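Local coordinates for protein fructose-bisphosphate aldolase (Plasmodium falciparum, PDB 4TR9) that belongs to the class I fructose-bisphosphate aldolase family and folds as a TIM barrel, with N'-[(E)-(2,4-dichlorophenyl)methylidene]-3,4-dihydroxybenzohydrazide bound in its pocket, at residues P196-D201 with A210-K215. Sequence-based numbering, arbitrary orientation.
Sequences PEILAD and AVVTQK
In the beta-alpha-beta unit built from strand 191-198, helix 206-226 and strand 235-236 of the TIM barrel, Ile198 on the strand packs against Val212 and Thr213 on the helix that follows it. One methyl group carries the contact: CD1 of Ile198 lies 3.7 Å from CA of Thr213, and the same CD1 is 3.8 Å from CG1 of Val212. With CD1 anti to CA (chi2 -179°), the CG1 branch of the isoleucine runs extended toward the helix and spans the 7.3 Å between CA of Ile198 and CA of Thr213. On Val212 the branch that meets it is CG1, placed anti to the backbone N (chi1 172°). The Ile198 methyl also comes within 3.7 Å of OG1 of Thr213, a van der Waals approach, while that hydroxyl is hydrogen-bonded to the carbonyl oxygen of Cys209, one turn earlier in the helix. Val216, a turn beyond Val212, and Ile159 and Asn239 also touch the isoleucine. Glu197, next to it on the strand, forms a salt bridge with Arg154, a residue of the ligand pocket. The join between strand and helix here is thus apolar and buried, resting on van der Waals contact, with the threonine's polar atom satisfied within its own helix.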
loop_
_atom_site.group_PDB
_atom_site.type_symbol
_atom_site.label_atom_id
_atom_site.label_comp_id
_atom_site.label_asym_id
_atom_site.label_seq_id
_atom_site.Cartn_x
_atom_site.Cartn_y
_atom_site.Cartn_z
ATOM N N PRO A 196 -19.879 -2.196 -1.176
ATOM C CA PRO A 196 -19.071 -1.955 -2.373
ATOM C C PRO A 196 -19.719 -2.567 -3.611
ATOM O O PRO A 196 -19.212 -3.551 -4.150
ATOM C CB PRO A 196 -17.751 -2.651 -2.040
ATOM C CG PRO A 196 -18.168 -3.804 -1.183
ATOM C CD PRO A 196 -19.399 -3.366 -0.419
ATOM N N GLU A 197 -20.832 -1.991 -4.054
ATOM C CA GLU A 197 -21.586 -2.558 -5.165
ATOM C C GLU A 197 -20.845 -2.451 -6.491
ATOM O O GLU A 197 -20.480 -1.360 -6.929
ATOM C CB GLU A 197 -22.952 -1.884 -5.295
ATOM C CG GLU A 197 -23.772 -2.413 -6.465
ATOM C CD GLU A 197 -25.083 -1.677 -6.646
ATOM O OE1 GLU A 197 -25.346 -0.727 -5.879
ATOM O OE2 GLU A 197 -25.852 -2.050 -7.557
ATOM N N ILE A 198 -20.629 -3.599 -7.124
ATOM C CA ILE A 198 -20.086 -3.643 -8.471
ATOM C C ILE A 198 -21.219 -3.847 -9.470
ATOM O O ILE A 198 -21.906 -4.869 -9.438
ATOM C CB ILE A 198 -19.048 -4.764 -8.630
ATOM C CG1 ILE A 198 -17.872 -4.543 -7.677
ATOM C CG2 ILE A 198 -18.561 -4.832 -10.064
ATOM C CD1 ILE A 198 -16.800 -5.598 -7.781
ATOM N N LEU A 199 -21.414 -2.869 -10.349
ATOM C CA LEU A 199 -22.492 -2.922 -11.333
ATOM C C LEU A 199 -22.324 -4.091 -12.299
ATOM O O LEU A 199 -21.212 -4.406 -12.721
ATOM C CB LEU A 199 -22.563 -1.610 -12.115
ATOM C CG LEU A 199 -22.883 -0.356 -11.302
ATOM C CD1 LEU A 199 -23.002 0.856 -12.212
ATOM C CD2 LEU A 199 -24.156 -0.556 -10.497
ATOM N N ALA A 200 -23.437 -4.729 -12.646
ATOM C CA ALA A 200 -23.419 -5.842 -13.587
ATOM C C ALA A 200 -23.578 -5.342 -15.020
ATOM O O ALA A 200 -23.741 -6.133 -15.950
ATOM C CB ALA A 200 -24.512 -6.844 -13.248
ATOM N N ASP A 201 -23.530 -4.024 -15.191
ATOM C CA ASP A 201 -23.638 -3.413 -16.510
ATOM C C ASP A 201 -22.417 -3.738 -17.364
ATOM O O ASP A 201 -21.279 -3.536 -16.939
ATOM C CB ASP A 201 -23.808 -1.897 -16.386
ATOM C CG ASP A 201 -25.046 -1.512 -15.596
ATOM O OD1 ASP A 201 -26.071 -2.216 -15.712
ATOM O OD2 ASP A 201 -24.993 -0.503 -14.860
ATOM N N ALA A 210 -16.027 -12.347 -11.086
ATOM C CA ALA A 210 -15.467 -13.015 -9.916
ATOM C C ALA A 210 -14.088 -12.462 -9.576
ATOM O O ALA A 210 -13.792 -12.178 -8.415
ATOM C CB ALA A 210 -15.393 -14.516 -10.145
ATOM N N VAL A 211 -13.249 -12.310 -10.596
ATOM C CA VAL A 211 -11.896 -11.798 -10.413
ATOM C C VAL A 211 -11.915 -10.363 -9.893
ATOM O O VAL A 211 -11.154 -10.007 -8.993
ATOM C CB VAL A 211 -11.093 -11.852 -11.727
ATOM C CG1 VAL A 211 -9.717 -11.238 -11.539
ATOM C CG2 VAL A 211 -10.975 -13.286 -12.218
ATOM N N VAL A 212 -12.798 -9.547 -10.460
ATOM C CA VAL A 212 -12.930 -8.154 -10.050
ATOM C C VAL A 212 -13.468 -8.043 -8.625
ATOM O O VAL A 212 -12.930 -7.294 -7.809
ATOM C CB VAL A 212 -13.853 -7.370 -11.005
ATOM C CG1 VAL A 212 -14.146 -5.984 -10.451
ATOM C CG2 VAL A 212 -13.229 -7.278 -12.388
ATOM N N THR A 213 -14.526 -8.792 -8.331
ATOM C CA THR A 213 -15.132 -8.767 -7.005
ATOM C C THR A 213 -14.140 -9.227 -5.943
ATOM O O THR A 213 -14.068 -8.654 -4.857
ATOM C CB THR A 213 -16.392 -9.650 -6.942
ATOM O OG1 THR A 213 -17.318 -9.235 -7.953
ATOM C CG2 THR A 213 -17.056 -9.540 -5.578
ATOM N N GLN A 214 -13.368 -10.259 -6.270
ATOM C CA GLN A 214 -12.349 -10.772 -5.363
ATOM C C GLN A 214 -11.274 -9.721 -5.095
ATOM O O GLN A 214 -10.789 -9.586 -3.972
ATOM C CB GLN A 214 -11.720 -12.044 -5.933
ATOM C CG GLN A 214 -10.594 -12.618 -5.091
ATOM C CD GLN A 214 -10.051 -13.916 -5.654
ATOM O OE1 GLN A 214 -10.698 -14.572 -6.471
ATOM N NE2 GLN A 214 -8.855 -14.294 -5.218
ATOM N N LYS A 215 -10.912 -8.974 -6.134
ATOM C CA LYS A 215 -9.896 -7.934 -6.016
ATOM C C LYS A 215 -10.404 -6.754 -5.193
ATOM O O LYS A 215 -9.680 -6.210 -4.358
ATOM C CB LYS A 215 -9.457 -7.457 -7.402
ATOM C CG LYS A 215 -8.384 -6.379 -7.379
ATOM C CD LYS A 215 -8.096 -5.863 -8.779
ATOM C CE LYS A 215 -7.001 -4.808 -8.769
ATOM N NZ LYS A 215 -5.699 -5.355 -8.293
#